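Local atomic coordinates of PtLCIB4 H88A mutant (Phaeodactylum tricornutum, PDB entry 5B5Z), a protein that binds zinc and belongs to the LCIB family of beta-carbonic anhydrases, so that it probably interconverts carbon dioxide and bicarbonate. Residues A[53-58]-A[108-113]; A[122-127]-A[202-207]; A[235-240]-A[261-266]. All coordinates share one frame; numbering follows the deposited sequence. Where two conformers were deposited one is given.

Contact 1: residues A[53-58]-A[108-113]; sequences LLATSL and CLLIYG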
ATOM      1  N   LEU A  53      -6.500 -15.843   0.799  1.00 16.37           N
ATOM      2  CA  LEU A  53      -5.890 -14.597   1.226  1.00 13.92           C
ATOM      3  C   LEU A  53      -5.680 -13.738  -0.009  1.00 12.42           C
ATOM      4  O   LEU A  53      -5.005 -14.163  -0.935  1.00 16.30           O
ATOM      5  CB  LEU A  53      -4.560 -14.843   1.918  1.00 14.97           C
ATOM      6  CG  LEU A  53      -3.798 -13.578   2.327  1.00 15.80           C
ATOM      7  CD1 LEU A  53      -4.532 -12.773   3.390  1.00 20.66           C
ATOM      8  CD2 LEU A  53      -2.427 -13.962   2.814  1.00 21.27           C
ATOM      9  N   LEU A  54      -6.297 -12.565  -0.009  1.00 13.62           N
ATOM     10  CA  LEU A  54      -6.190 -11.623  -1.117  1.00 12.17           C
ATOM     11  C   LEU A  54      -4.928 -10.774  -0.974  1.00 13.66           C
ATOM     12  O   LEU A  54      -4.607 -10.303   0.124  1.00 12.93           O
ATOM     13  CB  LEU A  54      -7.430 -10.740  -1.160  1.00 12.72           C
ATOM     14  CG  LEU A  54      -7.462  -9.665  -2.242  1.00 12.71           C
ATOM     15  CD1 LEU A  54      -7.450 -10.291  -3.628  1.00 14.76           C
ATOM     16  CD2 LEU A  54      -8.674  -8.758  -2.052  1.00 12.52           C
ATOM     17  N   ALA A  55      -4.194 -10.603  -2.073  1.00 11.80           N
ATOM     18  CA  ALA A  55      -3.054  -9.676  -2.079  1.00 12.64           C
ATOM     19  C   ALA A  55      -3.119  -8.824  -3.327  1.00 13.90           C
ATOM     20  O   ALA A  55      -3.585  -9.283  -4.357  1.00 12.89           O
ATOM     21  CB  ALA A  55      -1.726 -10.437  -2.011  1.00 15.02           C
ATOM     22  N   THR A  56      -2.655  -7.583  -3.229  1.00 12.12           N
ATOM     23  CA  THR A  56      -2.612  -6.709  -4.410  1.00 12.40           C
ATOM     24  C   THR A  56      -1.219  -6.107  -4.604  1.00 13.73           C
ATOM     25  O   THR A  56      -0.467  -5.911  -3.643  1.00 15.41           O
ATOM     26  CB  THR A  56      -3.629  -5.556  -4.325  1.00 16.30           C
ATOM     27  OG1 THR A  56      -3.229  -4.626  -3.312  1.00 16.50           O
ATOM     28  CG2 THR A  56      -5.052  -6.062  -4.024  1.00 15.83           C
ATOM     29  N   SER A  57      -0.894  -5.829  -5.861  1.00 12.27           N
ATOM     30  CA  SER A  57       0.256  -5.003  -6.206  1.00 12.54           C
ATOM     31  C   SER A  57      -0.237  -3.981  -7.227  1.00 12.29           C
ATOM     32  O   SER A  57      -0.242  -4.219  -8.446  1.00 12.61           O
ATOM     33  CB  SER A  57       1.413  -5.843  -6.758  1.00 12.45           C
ATOM     34  OG  SER A  57       2.581  -5.036  -6.931  1.00 14.95           O
ATOM     35  N   LEU A  58      -0.719  -2.874  -6.692  1.00 13.44           N
ATOM     36  CA  LEU A  58      -1.298  -1.790  -7.480  1.00 12.43           C
ATOM     37  C   LEU A  58      -0.661  -0.473  -7.058  1.00 12.00           C
ATOM     38  O   LEU A  58      -0.032  -0.396  -5.993  1.00 13.51           O
ATOM     39  CB  LEU A  58      -2.818  -1.739  -7.284  1.00 15.00           C
ATOM     40  CG  LEU A  58      -3.573  -3.027  -7.656  1.00 16.08           C
ATOM     41  CD1 LEU A  58      -5.041  -3.008  -7.156  1.00 19.81           C
ATOM     42  CD2 LEU A  58      -3.517  -3.271  -9.166  1.00 16.40           C
ATOM     43  N   CYS A 108      -3.578 -18.218  -2.038  1.00 18.36           N
ATOM     44  CA  CYS A 108      -3.531 -16.774  -2.230  1.00 17.44           C
ATOM     45  C   CYS A 108      -4.080 -16.391  -3.605  1.00 14.61           C
ATOM     46  O   CYS A 108      -3.980 -17.151  -4.569  1.00 16.42           O
ATOM     47  CB  CYS A 108      -2.093 -16.257  -2.086  1.00 19.97           C
ATOM     48  SG  CYS A 108      -1.859 -14.504  -2.546  1.00 30.62           S
ATOM     49  N   LEU A 109      -4.667 -15.205  -3.669  1.00 13.72           N
ATOM     50  CA  LEU A 109      -5.037 -14.598  -4.941  1.00 13.03           C
ATOM     51  C   LEU A 109      -4.326 -13.257  -5.029  1.00 13.44           C
ATOM     52  O   LEU A 109      -4.589 -12.384  -4.216  1.00 14.10           O
ATOM     53  CB  LEU A 109      -6.542 -14.402  -5.046  1.00 15.21           C
ATOM     54  CG  LEU A 109      -7.005 -13.483  -6.184  1.00 14.36           C
ATOM     55  CD1 LEU A 109      -6.582 -13.992  -7.562  1.00 15.48           C
ATOM     56  CD2 LEU A 109      -8.516 -13.292  -6.104  1.00 15.33           C
ATOM     57  N   LEU A 110      -3.414 -13.124  -5.988  1.00 13.22           N
ATOM     58  CA  LEU A 110      -2.689 -11.873  -6.226  1.00 14.46           C
ATOM     59  C   LEU A 110      -3.252 -11.129  -7.429  1.00 13.45           C
ATOM     60  O   LEU A 110      -3.351 -11.685  -8.512  1.00 15.02           O
ATOM     61  CB  LEU A 110      -1.199 -12.154  -6.447  1.00 13.22           C
ATOM     62  CG  LEU A 110      -0.340 -10.950  -6.829  1.00 14.65           C
ATOM     63  CD1 LEU A 110      -0.202  -9.997  -5.650  1.00 15.82           C
ATOM     64  CD2 LEU A 110       1.011 -11.432  -7.306  1.00 17.61           C
ATOM     65  N   ILE A 111      -3.656  -9.880  -7.208  1.00 12.31           N
ATOM     66  CA  ILE A 111      -4.110  -8.980  -8.278  1.00 13.06           C
ATOM     67  C   ILE A 111      -3.050  -7.909  -8.482  1.00 12.04           C
ATOM     68  O   ILE A 111      -2.751  -7.167  -7.552  1.00 13.05           O
ATOM     69  CB  ILE A 111      -5.450  -8.259  -7.937  1.00 12.16           C
ATOM     70  CG1 ILE A 111      -6.473  -9.214  -7.303  1.00 17.37           C
ATOM     71  CG2 ILE A 111      -6.010  -7.517  -9.170  1.00 14.19           C
ATOM     72  CD1 ILE A 111      -6.988 -10.304  -8.239  1.00 17.22           C
ATOM     73  N   TYR A 112      -2.472  -7.810  -9.675  1.00 12.63           N
ATOM     74  CA  TYR A 112      -1.466  -6.771  -9.910  1.00 10.98           C
ATOM     75  C   TYR A 112      -1.694  -6.095 -11.240  1.00 11.86           C
ATOM     76  O   TYR A 112      -2.325  -6.649 -12.123  1.00 12.13           O
ATOM     77  CB  TYR A 112      -0.039  -7.346  -9.862  1.00 11.66           C
ATOM     78  CG  TYR A 112       0.389  -8.190 -11.051  1.00 11.24           C
ATOM     79  CD1 TYR A 112       0.160  -9.563 -11.084  1.00 14.00           C
ATOM     80  CD2 TYR A 112       1.073  -7.614 -12.104  1.00 15.04           C
ATOM     81  CE1 TYR A 112       0.569 -10.338 -12.177  1.00 13.77           C
ATOM     82  CE2 TYR A 112       1.486  -8.374 -13.205  1.00 13.68           C
ATOM     83  CZ  TYR A 112       1.224  -9.729 -13.232  1.00 12.54           C
ATOM     84  OH  TYR A 112       1.646 -10.486 -14.323  1.00 17.22           O
ATOM     85  N   GLY A 113      -1.144  -4.903 -11.374  1.00 11.68           N
ATOM     86  CA  GLY A 113      -1.240  -4.233 -12.646  1.00 13.08           C
ATOM     87  C   GLY A 113      -0.718  -2.833 -12.623  1.00 12.81           C
ATOM     88  O   GLY A 113      -0.546  -2.205 -11.578  1.00 11.82           O
TER

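Contact 2: residues A[122-127]-A[202-207]; sequences GKWGTV and AEDVMV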
ATOM      1  N   GLY A 122     -11.743  11.430 -23.539  1.00 26.40           N
ATOM      2  CA  GLY A 122     -11.061  10.289 -24.135  1.00 26.09           C
ATOM      3  C   GLY A 122      -9.550  10.417 -24.245  1.00 23.13           C
ATOM      4  O   GLY A 122      -8.909   9.716 -25.038  1.00 28.05           O
ATOM      5  N   LYS A 123      -8.967  11.313 -23.456  1.00 24.03           N
ATOM      6  CA  LYS A 123      -7.520  11.523 -23.472  1.00 24.89           C
ATOM      7  C   LYS A 123      -6.856  10.595 -22.444  1.00 21.44           C
ATOM      8  O   LYS A 123      -7.292  10.536 -21.288  1.00 25.04           O
ATOM      9  CB  LYS A 123      -7.191  12.991 -23.168  1.00 28.76           C
ATOM     10  CG  LYS A 123      -5.711  13.308 -23.023  1.00 32.07           C
ATOM     11  CD  LYS A 123      -5.479  14.804 -22.785  1.00 35.54           C
ATOM     12  CE  LYS A 123      -4.010  15.197 -22.965  1.00 40.06           C
ATOM     13  NZ  LYS A 123      -3.703  15.660 -24.354  1.00 46.50           N
ATOM     14  N   TRP A 124      -5.823   9.871 -22.867  1.00 19.82           N
ATOM     15  CA  TRP A 124      -5.130   8.925 -21.980  1.00 18.52           C
ATOM     16  C   TRP A 124      -4.077   9.609 -21.115  1.00 21.41           C
ATOM     17  O   TRP A 124      -3.488  10.611 -21.509  1.00 21.86           O
ATOM     18  CB  TRP A 124      -4.469   7.809 -22.799  1.00 18.36           C
ATOM     19  CG  TRP A 124      -5.452   6.919 -23.472  1.00 17.91           C
ATOM     20  CD1 TRP A 124      -5.866   6.979 -24.779  1.00 19.76           C
ATOM     21  CD2 TRP A 124      -6.178   5.839 -22.870  1.00 19.04           C
ATOM     22  NE1 TRP A 124      -6.798   5.996 -25.023  1.00 18.18           N
ATOM     23  CE2 TRP A 124      -7.009   5.283 -23.866  1.00 18.93           C
ATOM     24  CE3 TRP A 124      -6.202   5.283 -21.579  1.00 18.14           C
ATOM     25  CZ2 TRP A 124      -7.850   4.199 -23.618  1.00 20.13           C
ATOM     26  CZ3 TRP A 124      -7.027   4.212 -21.337  1.00 17.26           C
ATOM     27  CH2 TRP A 124      -7.846   3.677 -22.354  1.00 19.81           C
ATOM     28  N   GLY A 125      -3.834   9.057 -19.928  1.00 15.89           N
ATOM     29  CA  GLY A 125      -2.764   9.549 -19.081  1.00 17.07           C
ATOM     30  C   GLY A 125      -3.198  10.601 -18.086  1.00 18.27           C
ATOM     31  O   GLY A 125      -2.358  11.207 -17.427  1.00 19.77           O
ATOM     32  N   THR A 126      -4.507  10.819 -17.990  1.00 18.28           N
ATOM     33  CA  THR A 126      -5.059  11.808 -17.079  1.00 21.72           C
ATOM     34  C   THR A 126      -6.505  11.464 -16.741  1.00 24.23           C
ATOM     35  O   THR A 126      -7.207  10.819 -17.523  1.00 24.58           O
ATOM     36  CB  THR A 126      -4.976  13.241 -17.669  1.00 27.76           C
ATOM     37  OG1 THR A 126      -5.381  14.195 -16.677  1.00 26.63           O
ATOM     38  CG2 THR A 126      -5.852  13.391 -18.920  1.00 26.66           C
ATOM     39  N   VAL A 127      -6.947  11.881 -15.562  1.00 24.30           N
ATOM     40  CA  VAL A 127      -8.338  11.684 -15.179  1.00 25.16           C
ATOM     41  C   VAL A 127      -8.700  12.704 -14.103  1.00 25.20           C
ATOM     42  O   VAL A 127      -7.852  13.126 -13.318  1.00 24.49           O
ATOM     43  CB  VAL A 127      -8.607  10.233 -14.698  1.00 24.25           C
ATOM     44  CG1 VAL A 127      -7.906   9.955 -13.365  1.00 23.72           C
ATOM     45  CG2 VAL A 127     -10.108   9.965 -14.616  1.00 28.33           C
ATOM     46  N   ALA A 202       6.349   5.665 -29.748  1.00 26.82           N
ATOM     47  CA  ALA A 202       4.908   5.452 -29.653  1.00 26.51           C
ATOM     48  C   ALA A 202       4.078   6.561 -30.287  1.00 23.73           C
ATOM     49  O   ALA A 202       4.388   7.738 -30.143  1.00 25.71           O
ATOM     50  CB  ALA A 202       4.511   5.285 -28.193  1.00 21.89           C
ATOM     51  N   GLU A 203       3.004   6.177 -30.972  1.00 28.79           N
ATOM     52  CA  GLU A 203       2.075   7.128 -31.583  0.56 28.49           C
ATOM     53  C   GLU A 203       1.443   7.971 -30.500  1.00 28.94           C
ATOM     54  O   GLU A 203       1.330   9.188 -30.613  1.00 27.96           O
ATOM     55  CB  GLU A 203       0.983   6.405 -32.382  0.56 27.83           C
ATOM     56  CG  GLU A 203       0.134   7.309 -33.283  0.56 28.92           C
ATOM     57  CD  GLU A 203      -1.010   8.016 -32.570  0.56 29.70           C
ATOM     58  OE1 GLU A 203      -1.614   7.433 -31.645  0.56 27.39           O
ATOM     59  OE2 GLU A 203      -1.314   9.170 -32.951  0.56 28.81           O
ATOM     60  N   ASP A 204       1.009   7.290 -29.443  1.00 26.08           N
ATOM     61  CA  ASP A 204       0.470   7.953 -28.262  1.00 25.00           C
ATOM     62  C   ASP A 204       1.098   7.285 -27.052  1.00 21.58           C
ATOM     63  O   ASP A 204       0.690   6.201 -26.644  1.00 21.32           O
ATOM     64  CB  ASP A 204      -1.055   7.873 -28.194  1.00 26.34           C
ATOM     65  CG  ASP A 204      -1.630   8.548 -26.933  1.00 28.62           C
ATOM     66  OD1 ASP A 204      -0.861   9.150 -26.143  1.00 28.19           O
ATOM     67  OD2 ASP A 204      -2.860   8.480 -26.727  1.00 31.75           O
ATOM     68  N   VAL A 205       2.102   7.935 -26.488  1.00 20.94           N
ATOM     69  CA  VAL A 205       2.873   7.329 -25.421  1.00 19.29           C
ATOM     70  C   VAL A 205       2.004   7.105 -24.181  1.00 19.61           C
ATOM     71  O   VAL A 205       2.294   6.213 -23.393  1.00 18.65           O
ATOM     72  CB  VAL A 205       4.103   8.196 -25.077  1.00 25.30           C
ATOM     73  CG1 VAL A 205       3.663   9.537 -24.500  1.00 21.77           C
ATOM     74  CG2 VAL A 205       5.050   7.462 -24.136  1.00 21.43           C
ATOM     75  N   MET A 206       0.932   7.876 -24.025  1.00 18.58           N
ATOM     76  CA  MET A 206       0.093   7.720 -22.835  1.00 17.85           C
ATOM     77  C   MET A 206      -0.719   6.434 -22.871  1.00 18.17           C
ATOM     78  O   MET A 206      -1.133   5.921 -21.825  1.00 17.26           O
ATOM     79  CB  MET A 206      -0.832   8.923 -22.666  1.00 18.67           C
ATOM     80  CG  MET A 206      -0.085  10.192 -22.261  1.00 18.77           C
ATOM     81  SD  MET A 206       0.816   9.985 -20.706  1.00 21.70           S
ATOM     82  CE  MET A 206       2.503   9.934 -21.237  1.00 27.19           C
ATOM     83  N   VAL A 207      -0.961   5.903 -24.065  1.00 18.08           N
ATOM     84  CA  VAL A 207      -1.720   4.661 -24.171  1.00 18.46           C
ATOM     85  C   VAL A 207      -0.758   3.476 -24.226  1.00 19.19           C
ATOM     86  O   VAL A 207      -1.115   2.364 -23.869  1.00 19.41           O
ATOM     87  CB  VAL A 207      -2.680   4.675 -25.402  1.00 19.53           C
ATOM     88  CG1 VAL A 207      -1.924   4.450 -26.718  1.00 22.50           C
ATOM     89  CG2 VAL A 207      -3.785   3.643 -25.238  1.00 21.66           C
TER
HETATM   90  O   HOH W   1      -4.295  10.265 -25.610  1.00 29.91           O

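Contact 3: residues A[235-240]-A[261-266]; sequences DGQIAV and FCIRDS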
ATOM      1  N   ASP A 235      -0.159 -28.156  -0.582  1.00 46.87           N
ATOM      2  CA  ASP A 235      -1.401 -28.132  -1.348  1.00 47.73           C
ATOM      3  C   ASP A 235      -1.779 -26.710  -1.749  1.00 43.44           C
ATOM      4  O   ASP A 235      -2.630 -26.500  -2.615  1.00 43.70           O
ATOM      5  CB  ASP A 235      -2.533 -28.760  -0.539  1.00 48.72           C
ATOM      6  CG  ASP A 235      -2.811 -28.004   0.749  1.00 51.46           C
ATOM      7  OD1 ASP A 235      -1.847 -27.728   1.499  1.00 49.50           O
ATOM      8  OD2 ASP A 235      -3.991 -27.680   1.006  1.00 50.79           O
ATOM      9  N   GLY A 236      -1.144 -25.737  -1.104  1.00 42.79           N
ATOM     10  CA  GLY A 236      -1.465 -24.339  -1.323  1.00 36.19           C
ATOM     11  C   GLY A 236      -1.091 -23.866  -2.712  1.00 34.56           C
ATOM     12  O   GLY A 236      -0.105 -24.319  -3.295  1.00 34.79           O
ATOM     13  N   GLN A 237      -1.883 -22.943  -3.242  1.00 27.09           N
ATOM     14  CA  GLN A 237      -1.634 -22.414  -4.571  1.00 25.64           C
ATOM     15  C   GLN A 237      -1.534 -20.907  -4.533  1.00 22.50           C
ATOM     16  O   GLN A 237      -1.879 -20.285  -3.530  1.00 20.90           O
ATOM     17  CB  GLN A 237      -2.747 -22.815  -5.532  1.00 25.66           C
ATOM     18  CG  GLN A 237      -2.890 -24.302  -5.736  1.00 30.78           C
ATOM     19  CD  GLN A 237      -4.121 -24.638  -6.544  1.00 30.70           C
ATOM     20  OE1 GLN A 237      -5.110 -23.900  -6.525  1.00 29.70           O
ATOM     21  NE2 GLN A 237      -4.067 -25.751  -7.267  1.00 34.80           N
ATOM     22  N   ILE A 238      -1.079 -20.340  -5.645  1.00 21.18           N
ATOM     23  CA  ILE A 238      -1.178 -18.910  -5.885  1.00 18.33           C
ATOM     24  C   ILE A 238      -1.914 -18.677  -7.194  1.00 19.15           C
ATOM     25  O   ILE A 238      -1.464 -19.114  -8.255  1.00 21.17           O
ATOM     26  CB  ILE A 238       0.198 -18.222  -5.987  1.00 20.89           C
ATOM     27  CG1 ILE A 238       1.122 -18.693  -4.869  1.00 31.28           C
ATOM     28  CG2 ILE A 238       0.017 -16.702  -5.988  1.00 26.84           C
ATOM     29  CD1 ILE A 238       2.581 -18.485  -5.173  1.00 36.71           C
ATOM     30  N   ALA A 239      -3.054 -18.014  -7.113  1.00 15.83           N
ATOM     31  CA  ALA A 239      -3.788 -17.603  -8.290  1.00 14.95           C
ATOM     32  C   ALA A 239      -3.354 -16.182  -8.574  1.00 16.18           C
ATOM     33  O   ALA A 239      -3.142 -15.404  -7.652  1.00 15.23           O
ATOM     34  CB  ALA A 239      -5.286 -17.683  -8.077  1.00 17.14           C
ATOM     35  N   VAL A 240      -3.223 -15.857  -9.852  1.00 15.26           N
ATOM     36  CA  VAL A 240      -2.662 -14.582 -10.259  1.00 17.40           C
ATOM     37  C   VAL A 240      -3.564 -13.932 -11.289  1.00 14.40           C
ATOM     38  O   VAL A 240      -3.938 -14.580 -12.276  1.00 14.86           O
ATOM     39  CB  VAL A 240      -1.260 -14.773 -10.880  1.00 18.92           C
ATOM     40  CG1 VAL A 240      -0.727 -13.466 -11.411  1.00 23.49           C
ATOM     41  CG2 VAL A 240      -0.301 -15.405  -9.863  1.00 19.79           C
ATOM     42  N   PHE A 261      -4.094 -14.618 -16.215  1.00 16.04           N
ATOM     43  CA  PHE A 261      -5.028 -15.191 -15.248  1.00 15.53           C
ATOM     44  C   PHE A 261      -4.710 -16.675 -15.174  1.00 18.04           C
ATOM     45  O   PHE A 261      -5.016 -17.424 -16.098  1.00 19.60           O
ATOM     46  CB  PHE A 261      -6.473 -14.947 -15.661  1.00 17.40           C
ATOM     47  CG  PHE A 261      -7.482 -15.446 -14.667  1.00 16.35           C
ATOM     48  CD1 PHE A 261      -7.134 -15.662 -13.343  1.00 17.01           C
ATOM     49  CD2 PHE A 261      -8.785 -15.693 -15.064  1.00 18.78           C
ATOM     50  CE1 PHE A 261      -8.074 -16.124 -12.438  1.00 17.08           C
ATOM     51  CE2 PHE A 261      -9.732 -16.157 -14.161  1.00 17.94           C
ATOM     52  CZ  PHE A 261      -9.377 -16.360 -12.848  1.00 18.48           C
ATOM     53  N   CYS A 262      -4.059 -17.082 -14.093  1.00 16.46           N
ATOM     54  CA  CYS A 262      -3.545 -18.443 -14.000  1.00 18.28           C
ATOM     55  C   CYS A 262      -3.373 -18.876 -12.556  1.00 21.63           C
ATOM     56  O   CYS A 262      -3.506 -18.072 -11.631  1.00 19.86           O
ATOM     57  CB  CYS A 262      -2.210 -18.556 -14.756  1.00 22.58           C
ATOM     58  SG  CYS A 262      -0.824 -17.648 -14.003  1.00 28.56           S
ATOM     59  N   ILE A 263      -3.081 -20.160 -12.375  1.00 20.90           N
ATOM     60  CA  ILE A 263      -2.854 -20.727 -11.060  1.00 19.49           C
ATOM     61  C   ILE A 263      -1.524 -21.468 -11.046  1.00 24.55           C
ATOM     62  O   ILE A 263      -1.210 -22.212 -11.974  1.00 25.02           O
ATOM     63  CB  ILE A 263      -3.981 -21.689 -10.651  1.00 20.88           C
ATOM     64  CG1 ILE A 263      -5.334 -20.973 -10.642  1.00 18.33           C
ATOM     65  CG2 ILE A 263      -3.699 -22.261  -9.278  1.00 21.20           C
ATOM     66  CD1 ILE A 263      -6.503 -21.908 -10.334  1.00 20.55           C
ATOM     67  N   ARG A 264      -0.740 -21.234 -10.001  1.00 21.28           N
ATOM     68  CA  ARG A 264       0.531 -21.919  -9.802  1.00 25.72           C
ATOM     69  C   ARG A 264       0.460 -22.779  -8.545  1.00 28.32           C
ATOM     70  O   ARG A 264      -0.261 -22.443  -7.611  1.00 25.71           O
ATOM     71  CB  ARG A 264       1.674 -20.908  -9.688  1.00 30.91           C
ATOM     72  CG  ARG A 264       1.887 -20.062 -10.935  1.00 31.72           C
ATOM     73  CD  ARG A 264       2.767 -18.848 -10.624  1.00 36.38           C
ATOM     74  NE  ARG A 264       4.005 -19.236  -9.952  1.00 38.59           N
ATOM     75  CZ  ARG A 264       5.227 -19.041 -10.443  1.00 37.00           C
ATOM     76  NH1 ARG A 264       5.394 -18.438 -11.612  1.00 39.09           N
ATOM     77  NH2 ARG A 264       6.288 -19.435  -9.753  1.00 31.67           N
ATOM     78  N   ASP A 265       1.206 -23.882  -8.513  1.00 33.72           N
ATOM     79  CA  ASP A 265       1.234 -24.725  -7.315  1.00 35.17           C
ATOM     80  C   ASP A 265       2.395 -24.348  -6.401  1.00 37.59           C
ATOM     81  O   ASP A 265       3.161 -23.434  -6.708  1.00 37.36           O
ATOM     82  CB  ASP A 265       1.300 -26.217  -7.687  1.00 37.91           C
ATOM     83  CG  ASP A 265       2.540 -26.584  -8.492  1.00 41.91           C
ATOM     84  OD1 ASP A 265       3.483 -25.770  -8.596  1.00 40.42           O
ATOM     85  OD2 ASP A 265       2.568 -27.711  -9.031  1.00 41.55           O
ATOM     86  N   SER A 266       2.525 -25.063  -5.286  1.00 39.12           N
ATOM     87  CA  SER A 266       3.524 -24.736  -4.270  1.00 43.74           C
ATOM     88  C   SER A 266       4.952 -24.963  -4.762  1.00 42.81           C
ATOM     89  O   SER A 266       5.907 -24.526  -4.119  1.00 45.31           O
ATOM     90  CB  SER A 266       3.276 -25.550  -2.991  1.00 45.13           C
ATOM     91  OG  SER A 266       3.458 -26.939  -3.214  1.00 46.17           O
TER
HETATM   92  O   HOH W   2       0.587 -26.716  -4.553  1.00 43.32           O

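Contact 1: residues A[53-58]-A[108-113]
Cys108 meets Leu53 and Ala55 at the start of a parallel strand pair, 53-57 beside 108-113, in the mixed beta sheet of this beta-carbonic anhydrase relative. The strand directions differ by 17° and the residues pair in step, Leu53 with Cys108 through Ser57 with Tyr112. With its sulfur swung opposite the backbone nitrogen (chi1 171°), Cys108 lays SG beside Ala55 CB, 4.1 Å away, on the face that also carries Leu53, Leu110 and Tyr112. Leu109 works both ways: its N donates to Leu53 O and its O accepts from Ala55 N at 2.8 Å. Its side chain lies on the other face, where CD2 meets Leu54 CD1 at 4.0 Å. Leu110 returns to the first face and reaches over the small Ala55, CD1 to CB 4.0 Å; helix 205-228 covers it through Val221. Ile111 repeats the two-way pattern, taking Ala55 O with its N and offering its O to Ser57 N. Its CG1 comes within 4.0 Å of Leu54 CD1, the two side chains crossing at a slant and both touching Phe71 of helix 65-75. On that face Thr56 OG1 is hydrogen-bonded to Glu68. Tyr112 touches Ser57 only at its root, CB to CB 3.7 Å; chi1 of 73° puts CG between backbone N and carbonyl carbon, and the ring leads away toward Gln217, Gln218 and Val221. Ser57 OG is satisfied by Gly86 O. At Gly113 the last bond, N to Ser57 O, is 3.1 Å, and Leu58 CD2 rests 3.6 Å from the same Gly113 N.

Contact 2: residues A[122-127]-A[202-207]
Trp124 presents one face of its indole to Val207, whose CG2 methyl sits over the five-membered ring in a CH-pi contact, 3.8 Å from the centroid and 6° off the ring normal. The arrangement joins the loop between strand 107-117 and helix 140-154 to the N-terminal end of helix 205-228, an end closed by an N-cap. Asp204 is the cap: its OD1 accepts from Met206 N at 3.1 Å, the donor standing 52° out of the carboxylate plane. The other carboxylate oxygen, OD2, faces the loop. A water that accepts from Trp124 N at 3.2 Å lies beside it, at an unusually short distance that leaves the details of this bridge doubtful. OD2 also lies obliquely near Trp124 CD1, with the carboxylate and ring planes 60° apart.

Val207 CG2 gains its place over the indole by standing opposite its own backbone nitrogen, while CG1 takes the cramped position between N and carbonyl carbon. The ring of Phe25 meets the indole steeply, and Val21 and Ala24 of helix 16-24 add to the same cluster, so the N-terminal helix shares this apolar junction. Nearer the backbone, Trp124 CB and Met206 CB pack at 3.8 Å, and Met206 CB also approaches Trp124 O at 3.4 Å. From there the methionine chain bends at chi2 and chi3 and its end turns away, bringing the sulfur alongside the loop backbone. Gly125 has no side chain to obstruct it: Met206 SD lies 4.0 Å from Gly125 CA.

Contact 3: residues A[235-240]-A[261-266]
Val240 and Cys262 form a hydrogen-bonded antiparallel pair in the beta hairpin of strands 238-247 and 255-264. Val240 N donates a hydrogen bond to Cys262 O at 2.9 Å, and Cys262 N returns one to Val240 O. Val240 O is further approached by Phe261 CA and, at the ring edge, by Phe261 CD1 at 3.5 Å. Ala239 and Ile263 make the non-hydrogen-bonded pair between, with their side chains on the face covered by Leu42 of helix 31-43. Ile238 and Arg264 then exchange a second pair of bonds; the straighter, Arg264 N to Ile238 O, is 2.8 Å long with an angle of 171° at the hydrogen. The guanidinium finds its charge partner outside the hairpin, NH2 forming a salt bridge with Asp226.

Gln237 slants across Ile263, its extended chain bringing OE1 within 3.5 Å of Ile263 CG2. That oxygen is satisfied by Tyr47 OH, and Gln237 N by Ser107 OG. Toward Gly236 and Ser266 a water links the two backbones: it accepts from Ser266 N at 2.7 Å and donates to Gly236 O at 2.8 Å. Ser266 OG, set between its backbone N and carbonyl carbon (chi1 65°), bonds to Gly234 O, while Ser266 CB lies 3.6 Å from Gly236 O.

Contacts 1 and 3 belong to one sheet, their centres about 12 Å apart. Strand 107-117 lies between them: it pairs with 52-57 on one edge and with 238-247 on the other, where Leu110 N to Ala239 O and Ala239 N to Cys108 O, each 2.8 Å, are probable hydrogen bonds. Contact 2 is centred about 26 Å from contact 1 and about 34 Å from contact 3, the latter across the chain's centre; helix 205-228, beginning in contact 2, precedes strand 238-247 of contact 3. The zinc, held by Cys59, His115 and Cys139, lies about 8 Å from the Leu58 side chain and about 10 Å from Gly125; Cys59 directly follows 53-58.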